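Local coordinates for protein putative aminooxidase (PDB 2BA9) that isomerises polyunsaturated fatty acids to conjugated products such as conjugated linoleic acid, with a bound flavin-adenine dinucleotide, at residues Asn301-Pro304 against Glu305-Gly308; Met23-Gln27 against Ala28-Asp32; Leu185-Val188 against Thr189-Phe193; Val236-Thr240 against Thr241-Arg245. All coordinates share one frame; numbering follows the deposited sequence.

From the N terminus, contact 2 comes first. It closes the C-terminal end of helix 16-28 and leads into strand 33-36 of the parallel sheet. Contact 3 follows at the start of helix 187-195, just after helix 178-184. Contact 4 is the tight turn between strands 236-240 and 244-247 of a small antiparallel sheet. Contact 1 is last, in the loop from strand 295-297 to strand 310-315 of the mixed sheet. All four are local and lie in series, so none nests in or crosses another. Contacts 2 and 4 lie on the same side of the chain's centre, their nearest atoms about 10 Å apart. Contact 1 lies on the opposite side of that centre from both.

Contact 1 of 4, residues Asn301-Pro304 against Glu305-Gly308; sequences NMRP and ERLG
Arg306 holds Asn301 side-on, with two nitrogens on one oxygen. The contact is a loop with a short 3-10 turn at Pro304 and Glu305, between strands 295-297 and 310-315 of the mixed sheet. Arg306 NE donates to Asn301 OD1 at 2.9 Å, and the bond is fairly straight at 160°. Arg306 NH2 reaches the same Asn301 OD1 at 3.2 Å with a more bent geometry. Both donors approach from one face of the amide, and the oxygen lies in the guanidinium plane. The Arg306 chain folds at chi2 (-67°) and again at chi3 (-73°), which swings its head back to Asn301. Asn301 ND2 is used elsewhere, on Val310 O, so both ends of the buried amide are bonded.

Two backbone bonds shape the turn. Arg306 N donates to Arg303 O at 2.7 Å, and Leu307 N donates to Pro304 O at 3.2 Å.

Arg303 lies beside this turn and points its guanidinium at Glu93, with which it forms a salt bridge. Glu305 is a more distant charge, with Arg303 NH1 and Glu305 OE1 4.4 Å apart. The Glu305 chain bends at chi2 and lies alongside Pro304, so that Glu305 OE1 comes 3.5 Å from Pro304 CD. Arg306 CG lies over one face of the Arg303 guanidinium, toward its rim and 3.7 Å from Arg303 CZ.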
loop_
_atom_site.group_PDB
_atom_site.type_symbol
_atom_site.label_atom_id
_atom_site.label_comp_id
_atom_site.label_asym_id
_atom_site.label_seq_id
_atom_site.Cartn_x
_atom_site.Cartn_y
_atom_site.Cartn_z
ATOM N N ASN A 301 -10.659 -11.848 -13.717
ATOM C CA ASN A 301 -10.500 -10.411 -14.026
ATOM C C ASN A 301 -9.185 -9.810 -13.505
ATOM O O ASN A 301 -8.944 -8.619 -13.688
ATOM C CB ASN A 301 -11.699 -9.596 -13.509
ATOM C CG ASN A 301 -12.946 -9.742 -14.386
ATOM O OD1 ASN A 301 -12.902 -10.326 -15.469
ATOM N ND2 ASN A 301 -14.059 -9.167 -13.932
ATOM N N MET A 302 -8.339 -10.663 -12.917
ATOM C CA MET A 302 -6.985 -10.300 -12.470
ATOM C C MET A 302 -5.892 -10.617 -13.511
ATOM O O MET A 302 -4.716 -10.329 -13.290
ATOM C CB MET A 302 -6.660 -11.049 -11.180
ATOM C CG MET A 302 -7.560 -10.720 -10.024
ATOM S SD MET A 302 -7.237 -11.821 -8.637
ATOM C CE MET A 302 -8.806 -11.737 -7.731
ATOM N N ARG A 303 -6.287 -11.255 -14.610
ATOM C CA ARG A 303 -5.462 -11.418 -15.791
ATOM C C ARG A 303 -5.216 -10.061 -16.456
ATOM O O ARG A 303 -6.147 -9.256 -16.569
ATOM C CB ARG A 303 -6.201 -12.254 -16.829
ATOM C CG ARG A 303 -6.429 -13.683 -16.471
ATOM C CD ARG A 303 -6.877 -14.482 -17.701
ATOM N NE ARG A 303 -8.336 -14.502 -17.873
ATOM C CZ ARG A 303 -9.006 -14.045 -18.930
ATOM N NH1 ARG A 303 -8.380 -13.513 -19.972
ATOM N NH2 ARG A 303 -10.325 -14.147 -18.952
ATOM N N PRO A 304 -3.995 -9.821 -16.963
ATOM C CA PRO A 304 -3.676 -8.582 -17.694
ATOM C C PRO A 304 -4.607 -8.335 -18.881
ATOM O O PRO A 304 -4.922 -7.195 -19.208
ATOM C CB PRO A 304 -2.249 -8.839 -18.179
ATOM C CG PRO A 304 -1.690 -9.783 -17.185
ATOM C CD PRO A 304 -2.822 -10.703 -16.882
ATOM N N GLU A 305 -5.051 -9.428 -19.498
ATOM C CA GLU A 305 -6.014 -9.413 -20.586
ATOM C C GLU A 305 -7.357 -8.840 -20.146
ATOM O O GLU A 305 -8.172 -8.445 -20.984
ATOM C CB GLU A 305 -6.221 -10.849 -21.085
ATOM C CG GLU A 305 -5.017 -11.454 -21.801
ATOM C CD GLU A 305 -3.967 -12.120 -20.904
ATOM O OE1 GLU A 305 -4.156 -12.260 -19.671
ATOM O OE2 GLU A 305 -2.926 -12.518 -21.466
ATOM N N ARG A 306 -7.591 -8.804 -18.836
ATOM C CA ARG A 306 -8.835 -8.280 -18.276
ATOM C C ARG A 306 -8.668 -6.957 -17.506
ATOM O O ARG A 306 -9.567 -6.543 -16.764
ATOM C CB ARG A 306 -9.467 -9.353 -17.379
ATOM C CG ARG A 306 -9.942 -10.585 -18.128
ATOM C CD ARG A 306 -11.129 -10.313 -19.065
ATOM N NE ARG A 306 -12.376 -10.104 -18.330
ATOM C CZ ARG A 306 -13.560 -9.908 -18.898
ATOM N NH1 ARG A 306 -13.686 -9.925 -20.217
ATOM N NH2 ARG A 306 -14.635 -9.710 -18.145
ATOM N N LEU A 307 -7.540 -6.273 -17.717
ATOM C CA LEU A 307 -7.294 -4.962 -17.108
ATOM C C LEU A 307 -8.479 -4.005 -17.264
ATOM O O LEU A 307 -9.019 -3.864 -18.344
ATOM C CB LEU A 307 -6.063 -4.321 -17.741
ATOM C CG LEU A 307 -5.478 -3.106 -17.039
ATOM C CD1 LEU A 307 -4.913 -3.504 -15.701
ATOM C CD2 LEU A 307 -4.376 -2.453 -17.916
ATOM N N GLY A 308 -8.868 -3.349 -16.174
ATOM C CA GLY A 308 -9.985 -2.403 -16.191
ATOM C C GLY A 308 -11.234 -3.023 -15.616
ATOM O O GLY A 308 -12.173 -2.317 -15.239
#

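Contact 2 of 4, residues Met23-Gln27 against Ala28-Asp32; sequences MYLEQ and AGFHD
Leu25 O receives Phe30 N at 2.9 Å and Glu26 O receives Gly29 N at 2.9 Å, the paired bonds of a Schellman motif at the end of helix 16-28. Gly29 makes the reversal with a positive phi of 98°. One residue earlier, Ala28 N donates to Tyr24 O at 3.2 Å, and it has a weak second bond to Leu25 O.

The side chains of Leu25 and Phe30 meet beside this turn. Leu25 CD2 lies 3.9 Å from Phe30 CG, and the two chains cross at a slant. Leu25 O also sits at the edge of the Phe30 ring, near its plane. Leu25 and Phe30 both pack on Ile9 of strand 9-12, and Leu25 also reaches Val419 of helix 408-423.

The other side is polar. His31 CE1 comes 4.0 Å from Glu26 O, while His31 ND1 bonds to Glu217. Glu26 turns its carboxylate to Arg76 in a salt bridge and to Tyr33.

The glycine-rich pattern at the start of helix 16-28 is consistent with a Rossmann-type FAD fold. At its other end the capping bonds occupy Leu25 O and Glu26 O, while Lys5 takes Ala28 O. The Leu25-Phe30 pair adds an apolar contact beside these bonds, against Ile9.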
loop_
_atom_site.group_PDB
_atom_site.type_symbol
_atom_site.label_atom_id
_atom_site.label_comp_id
_atom_site.label_asym_id
_atom_site.label_seq_id
_atom_site.Cartn_x
_atom_site.Cartn_y
_atom_site.Cartn_z
ATOM N N MET A 23 5.615 9.882 15.424
ATOM C CA MET A 23 5.493 9.036 16.634
ATOM C C MET A 23 6.828 8.518 17.123
ATOM O O MET A 23 7.139 8.619 18.303
ATOM C CB MET A 23 4.597 7.825 16.358
ATOM C CG MET A 23 4.562 6.780 17.477
ATOM S SD MET A 23 3.577 5.346 17.045
ATOM C CE MET A 23 4.078 4.131 18.256
ATOM N N TYR A 24 7.604 7.927 16.226
ATOM C CA TYR A 24 8.830 7.234 16.641
ATOM C C TYR A 24 10.007 8.174 16.857
ATOM O O TYR A 24 10.919 7.869 17.644
ATOM C CB TYR A 24 9.177 6.090 15.677
ATOM C CG TYR A 24 8.251 4.903 15.878
ATOM C CD1 TYR A 24 8.356 4.090 17.007
ATOM C CD2 TYR A 24 7.252 4.618 14.962
ATOM C CE1 TYR A 24 7.475 3.014 17.207
ATOM C CE2 TYR A 24 6.380 3.554 15.150
ATOM C CZ TYR A 24 6.490 2.760 16.261
ATOM O OH TYR A 24 5.598 1.723 16.403
ATOM N N LEU A 25 9.991 9.321 16.183
ATOM C CA LEU A 25 10.967 10.367 16.480
ATOM C C LEU A 25 10.698 10.910 17.883
ATOM O O LEU A 25 11.613 10.989 18.714
ATOM C CB LEU A 25 10.935 11.485 15.422
ATOM C CG LEU A 25 11.732 11.162 14.149
ATOM C CD1 LEU A 25 11.351 12.074 12.977
ATOM C CD2 LEU A 25 13.234 11.245 14.425
ATOM N N GLU A 26 9.437 11.263 18.137
ATOM C CA GLU A 26 9.023 11.749 19.446
ATOM C C GLU A 26 9.519 10.798 20.536
ATOM O O GLU A 26 10.170 11.228 21.484
ATOM C CB GLU A 26 7.501 11.881 19.512
ATOM C CG GLU A 26 7.004 12.634 20.735
ATOM C CD GLU A 26 5.497 12.768 20.756
ATOM O OE1 GLU A 26 4.946 13.401 19.843
ATOM O OE2 GLU A 26 4.872 12.254 21.702
ATOM N N GLN A 27 9.224 9.509 20.369
ATOM C CA GLN A 27 9.565 8.475 21.363
ATOM C C GLN A 27 11.071 8.256 21.581
ATOM O O GLN A 27 11.485 7.824 22.656
ATOM C CB GLN A 27 8.867 7.156 21.010
ATOM C CG GLN A 27 7.356 7.216 21.213
ATOM C CD GLN A 27 6.631 5.935 20.842
ATOM O OE1 GLN A 27 5.447 5.788 21.126
ATOM N NE2 GLN A 27 7.334 5.005 20.210
ATOM N N ALA A 28 11.873 8.585 20.568
ATOM C CA ALA A 28 13.339 8.549 20.660
ATOM C C ALA A 28 13.925 9.827 21.254
ATOM O O ALA A 28 15.143 9.918 21.457
ATOM C CB ALA A 28 13.948 8.302 19.273
ATOM N N GLY A 29 13.078 10.814 21.528
ATOM C CA GLY A 29 13.519 12.057 22.161
ATOM C C GLY A 29 13.761 13.202 21.194
ATOM O O GLY A 29 14.405 14.190 21.545
ATOM N N PHE A 30 13.245 13.069 19.979
ATOM C CA PHE A 30 13.301 14.142 18.986
ATOM C C PHE A 30 11.963 14.908 19.004
ATOM O O PHE A 30 10.975 14.485 18.376
ATOM C CB PHE A 30 13.594 13.562 17.590
ATOM C CG PHE A 30 15.004 13.020 17.426
ATOM C CD1 PHE A 30 16.016 13.815 16.893
ATOM C CD2 PHE A 30 15.311 11.706 17.787
ATOM C CE1 PHE A 30 17.298 13.321 16.727
ATOM C CE2 PHE A 30 16.608 11.195 17.625
ATOM C CZ PHE A 30 17.602 12.003 17.093
ATOM N N HIS A 31 11.931 16.037 19.717
ATOM C CA HIS A 31 10.670 16.781 19.954
ATOM C C HIS A 31 10.400 17.985 19.039
ATOM O O HIS A 31 9.329 18.602 19.113
ATOM C CB HIS A 31 10.633 17.294 21.391
ATOM C CG HIS A 31 10.810 16.228 22.417
ATOM N ND1 HIS A 31 9.811 15.333 22.735
ATOM C CD2 HIS A 31 11.866 15.917 23.204
ATOM C CE1 HIS A 31 10.247 14.514 23.677
ATOM N NE2 HIS A 31 11.491 14.847 23.979
ATOM N N ASP A 32 11.375 18.345 18.214
ATOM C CA ASP A 32 11.238 19.482 17.304
ATOM C C ASP A 32 11.017 18.957 15.887
ATOM O O ASP A 32 11.834 19.137 14.996
ATOM C CB ASP A 32 12.479 20.374 17.388
ATOM C CG ASP A 32 12.306 21.700 16.687
ATOM O OD1 ASP A 32 11.315 21.896 15.940
ATOM O OD2 ASP A 32 13.185 22.562 16.894
#

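Contact 3 of 4, residues Leu185-Val188 against Thr189-Phe193; sequences LDFV and TMMSF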
loop_
_atom_site.group_PDB
_atom_site.type_symbol
_atom_site.label_atom_id
_atom_site.label_comp_id
_atom_site.label_asym_id
_atom_site.label_seq_id
_atom_site.Cartn_x
_atom_site.Cartn_y
_atom_site.Cartn_z
ATOM N N LEU A 185 3.205 -10.357 1.252
ATOM C CA LEU A 185 2.717 -11.720 1.453
ATOM C C LEU A 185 3.879 -12.654 1.730
ATOM O O LEU A 185 4.223 -13.514 0.919
ATOM C CB LEU A 185 1.889 -12.195 0.262
ATOM C CG LEU A 185 0.520 -11.526 0.086
ATOM C CD1 LEU A 185 -0.021 -11.812 -1.301
ATOM C CD2 LEU A 185 -0.477 -11.987 1.137
ATOM N N ASP A 186 4.497 -12.479 2.890
ATOM C CA ASP A 186 5.454 -13.459 3.362
ATOM C C ASP A 186 4.649 -14.684 3.770
ATOM O O ASP A 186 3.406 -14.636 3.807
ATOM C CB ASP A 186 6.362 -12.929 4.484
ATOM C CG ASP A 186 5.611 -12.465 5.721
ATOM O OD1 ASP A 186 4.369 -12.481 5.771
ATOM O OD2 ASP A 186 6.309 -12.038 6.668
ATOM N N PHE A 187 5.315 -15.797 4.009
ATOM C CA PHE A 187 4.562 -17.040 4.148
ATOM C C PHE A 187 3.512 -16.949 5.272
ATOM O O PHE A 187 2.402 -17.434 5.124
ATOM C CB PHE A 187 5.480 -18.239 4.348
ATOM C CG PHE A 187 4.786 -19.551 4.162
ATOM C CD1 PHE A 187 4.636 -20.096 2.893
ATOM C CD2 PHE A 187 4.252 -20.222 5.250
ATOM C CE1 PHE A 187 3.976 -21.302 2.715
ATOM C CE2 PHE A 187 3.606 -21.426 5.085
ATOM C CZ PHE A 187 3.454 -21.964 3.814
ATOM N N VAL A 188 3.854 -16.300 6.378
ATOM C CA VAL A 188 2.922 -16.184 7.501
ATOM C C VAL A 188 1.712 -15.316 7.171
ATOM O O VAL A 188 0.597 -15.599 7.597
ATOM C CB VAL A 188 3.625 -15.626 8.745
ATOM C CG1 VAL A 188 2.616 -15.390 9.872
ATOM C CG2 VAL A 188 4.696 -16.591 9.195
ATOM N N THR A 189 1.943 -14.254 6.408
ATOM C CA THR A 189 0.878 -13.335 6.029
ATOM C C THR A 189 -0.051 -14.014 5.033
ATOM O O THR A 189 -1.268 -13.970 5.201
ATOM C CB THR A 189 1.457 -12.027 5.458
ATOM O OG1 THR A 189 2.312 -11.438 6.446
ATOM C CG2 THR A 189 0.365 -11.040 5.090
ATOM N N MET A 190 0.528 -14.661 4.021
ATOM C CA MET A 190 -0.256 -15.434 3.052
ATOM C C MET A 190 -1.175 -16.406 3.781
ATOM O O MET A 190 -2.369 -16.456 3.508
ATOM C CB MET A 190 0.663 -16.190 2.086
ATOM C CG MET A 190 -0.058 -16.960 0.981
ATOM S SD MET A 190 -0.824 -15.913 -0.259
ATOM C CE MET A 190 -2.475 -15.715 0.431
ATOM N N MET A 191 -0.623 -17.152 4.732
ATOM C CA MET A 191 -1.425 -18.098 5.514
ATOM C C MET A 191 -2.571 -17.426 6.283
ATOM O O MET A 191 -3.699 -17.939 6.301
ATOM C CB MET A 191 -0.531 -18.894 6.459
ATOM C CG MET A 191 0.441 -19.819 5.745
ATOM S SD MET A 191 -0.332 -20.953 4.582
ATOM C CE MET A 191 -0.123 -20.046 3.042
ATOM N N SER A 192 -2.289 -16.274 6.892
ATOM C CA SER A 192 -3.314 -15.493 7.596
ATOM C C SER A 192 -4.454 -15.062 6.663
ATOM O O SER A 192 -5.626 -15.082 7.044
ATOM C CB SER A 192 -2.681 -14.267 8.269
ATOM O OG SER A 192 -1.748 -14.675 9.257
ATOM N N PHE A 193 -4.108 -14.669 5.444
ATOM C CA PHE A 193 -5.131 -14.423 4.409
ATOM C C PHE A 193 -5.894 -15.695 4.073
ATOM O O PHE A 193 -7.109 -15.658 3.958
ATOM C CB PHE A 193 -4.523 -13.813 3.142
ATOM C CG PHE A 193 -4.596 -12.321 3.114
ATOM C CD1 PHE A 193 -3.547 -11.550 3.589
ATOM C CD2 PHE A 193 -5.734 -11.688 2.639
ATOM C CE1 PHE A 193 -3.621 -10.178 3.582
ATOM C CE2 PHE A 193 -5.816 -10.332 2.622
ATOM C CZ PHE A 193 -4.758 -9.565 3.091
HETATM O O HOH W 1 4.318 -10.246 8.536
#
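Asp186 caps the N terminus of helix 187-195 and receives Thr189 N on its OD1 at 3.1 Å. This is an N-cap. The amide approaches from above the carboxylate plane, 36° out of it. With chi1 at 59°, Asp186 CG sits between its own backbone N and carbonyl carbon, and the carboxylate folds back over the first turn. Thr189 OG1 also points at Asp186 OD1, but the modelled separation is too short for its length to be relied on. Behind the cap, Met190 N donates to Asp186 O at 2.9 Å, almost straight at 176°.

The looser, wetter side is at the cap. One water donates to both Asp186 OD2 and Thr189 OG1, and a bound sodium ion lies about 4 Å from the Asp186 side chain. Val188 nearby is exposed.

The tightly packed part is apolar. Leu185 CD2 packs 3.9 Å from Met190 CA and 4.0 Å from Phe193 CD1, and the Leu185 and Phe193 side chains cross at about a right angle. Met190, with Phe187 and Met191, packs on Leu160 and Trp161 of helix 158-161. Phe187 and Met191, one turn apart, form a Met-aromatic contact. Met191 CG touches the rim at Phe187 CE2, 3.6 Å away. The sulfur SD of Met191 sits obliquely, 4.5 Å from the centroid of the Phe187 ring, and Met191 CE lies over one face, offset toward the rim.

Contact 4 of 4, residues Val236-Thr240 against Thr241-Arg245; sequences VHIHT and TDWDR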
loop_
_atom_site.group_PDB
_atom_site.type_symbol
_atom_site.label_atom_id
_atom_site.label_comp_id
_atom_site.label_asym_id
_atom_site.label_seq_id
_atom_site.Cartn_x
_atom_site.Cartn_y
_atom_site.Cartn_z
ATOM N N VAL A 236 17.590 22.857 5.262
ATOM C CA VAL A 236 16.447 22.628 4.403
ATOM C C VAL A 236 15.514 23.823 4.484
ATOM O O VAL A 236 14.920 24.084 5.535
ATOM C CB VAL A 236 15.658 21.372 4.828
ATOM C CG1 VAL A 236 14.400 21.242 3.998
ATOM C CG2 VAL A 236 16.512 20.124 4.699
ATOM N N HIS A 237 15.378 24.551 3.380
ATOM C CA HIS A 237 14.410 25.642 3.331
ATOM C C HIS A 237 13.185 25.236 2.534
ATOM O O HIS A 237 13.296 24.849 1.372
ATOM C CB HIS A 237 15.001 26.928 2.770
ATOM C CG HIS A 237 14.407 28.158 3.391
ATOM N ND1 HIS A 237 15.168 29.137 3.996
ATOM C CD2 HIS A 237 13.115 28.541 3.541
ATOM C CE1 HIS A 237 14.373 30.082 4.468
ATOM N NE2 HIS A 237 13.122 29.743 4.207
ATOM N N ILE A 238 12.030 25.332 3.188
ATOM C CA ILE A 238 10.752 24.938 2.625
ATOM C C ILE A 238 9.968 26.200 2.364
ATOM O O ILE A 238 9.896 27.056 3.235
ATOM C CB ILE A 238 9.936 24.062 3.610
ATOM C CG1 ILE A 238 10.688 22.779 3.970
ATOM C CG2 ILE A 238 8.578 23.701 3.024
ATOM C CD1 ILE A 238 11.781 22.979 5.028
ATOM N N HIS A 239 9.389 26.307 1.170
ATOM C CA HIS A 239 8.555 27.450 0.792
ATOM C C HIS A 239 7.131 26.998 0.490
ATOM O O HIS A 239 6.916 26.121 -0.333
ATOM C CB HIS A 239 9.128 28.153 -0.437
ATOM C CG HIS A 239 10.590 28.455 -0.329
ATOM N ND1 HIS A 239 11.066 29.666 0.124
ATOM C CD2 HIS A 239 11.680 27.697 -0.600
ATOM C CE1 HIS A 239 12.389 29.640 0.126
ATOM N NE2 HIS A 239 12.786 28.458 -0.312
ATOM N N THR A 240 6.166 27.610 1.167
ATOM C CA THR A 240 4.759 27.330 0.941
ATOM C C THR A 240 4.061 28.585 0.439
ATOM O O THR A 240 4.705 29.582 0.126
ATOM C CB THR A 240 4.059 26.800 2.233
ATOM O OG1 THR A 240 3.877 27.870 3.176
ATOM C CG2 THR A 240 4.882 25.683 2.858
ATOM N N THR A 241 2.739 28.512 0.355
ATOM C CA THR A 241 1.918 29.631 -0.077
ATOM C C THR A 241 1.806 30.707 1.016
ATOM O O THR A 241 1.725 31.904 0.716
ATOM C CB THR A 241 0.528 29.131 -0.528
ATOM O OG1 THR A 241 0.069 28.099 0.356
ATOM C CG2 THR A 241 0.606 28.565 -1.954
ATOM N N ASP A 242 1.839 30.269 2.271
ATOM C CA ASP A 242 1.675 31.152 3.431
ATOM C C ASP A 242 3.005 31.576 4.072
ATOM O O ASP A 242 3.062 32.581 4.777
ATOM C CB ASP A 242 0.818 30.456 4.504
ATOM C CG ASP A 242 -0.494 29.916 3.963
ATOM O OD1 ASP A 242 -1.086 30.546 3.060
ATOM O OD2 ASP A 242 -0.937 28.851 4.448
ATOM N N TRP A 243 4.061 30.804 3.861
ATOM C CA TRP A 243 5.338 31.072 4.520
ATOM C C TRP A 243 6.471 30.292 3.885
ATOM O O TRP A 243 6.245 29.349 3.126
ATOM C CB TRP A 243 5.256 30.705 6.009
ATOM C CG TRP A 243 4.673 29.338 6.293
ATOM C CD1 TRP A 243 3.388 29.059 6.657
ATOM C CD2 TRP A 243 5.357 28.073 6.251
ATOM N NE1 TRP A 243 3.224 27.704 6.832
ATOM C CE2 TRP A 243 4.419 27.078 6.595
ATOM C CE3 TRP A 243 6.668 27.688 5.951
ATOM C CZ2 TRP A 243 4.749 25.723 6.649
ATOM C CZ3 TRP A 243 6.994 26.338 6.007
ATOM C CH2 TRP A 243 6.042 25.377 6.352
ATOM N N ASP A 244 7.693 30.691 4.208
ATOM C CA ASP A 244 8.865 29.894 3.889
ATOM C C ASP A 244 9.737 29.790 5.142
ATOM O O ASP A 244 9.988 30.796 5.822
ATOM C CB ASP A 244 9.631 30.476 2.694
ATOM C CG ASP A 244 10.014 31.922 2.889
ATOM O OD1 ASP A 244 9.639 32.774 2.048
ATOM O OD2 ASP A 244 10.704 32.211 3.888
ATOM N N ARG A 245 10.175 28.569 5.457
ATOM C CA ARG A 245 10.864 28.303 6.721
ATOM C C ARG A 245 12.009 27.324 6.608
ATOM O O ARG A 245 12.058 26.500 5.695
ATOM C CB ARG A 245 9.881 27.788 7.762
ATOM C CG ARG A 245 9.027 28.884 8.363
ATOM C CD ARG A 245 7.934 28.296 9.203
ATOM N NE ARG A 245 6.877 29.273 9.416
ATOM C CZ ARG A 245 5.612 28.979 9.715
ATOM N NH1 ARG A 245 5.208 27.716 9.843
ATOM N NH2 ARG A 245 4.740 29.969 9.878
#
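Thr240 lies against one face of the Trp243 indole at the tip of a beta hairpin. Its CG2 stands 3.7 Å from the centroid of the Trp243 six-membered ring and 11° off the ring normal, a CH-pi contact. Thr240 OG1 covers the same face. Arg245 NH1 lies over the centre of the opposite face, so the indole is sandwiched between them.

With chi1 at 73°, Thr240 OG1 sits between its backbone N and carbonyl carbon. From there it donates to Trp243 O at 2.8 Å and accepts from Asp242 N at 3.3 Å, the latter an ST turn. Thr240 N donates to the same Trp243 O at 2.6 Å, so that carbonyl carries two bonds.

Behind the turn, Ile238 and Arg245 form an antiparallel hydrogen-bonded pair. His239 and Asp244 form the non-hydrogen-bonded pair next to it, with His239 ND1 3.1 Å from Asp244 CB. His237 sets its CD2 over one face of the His239 ring, offset toward the rim. At its own edge, His237 NE2 makes a weak bond to Asp244 OD2 at 3.5 Å, with ring and carboxylate planes 65° apart.

Strand 236-240 is the middle strand of the small sheet. On its other side, His237 and His239 bond to strand 226-230 by backbone, and Val236 packs on Ile229 there.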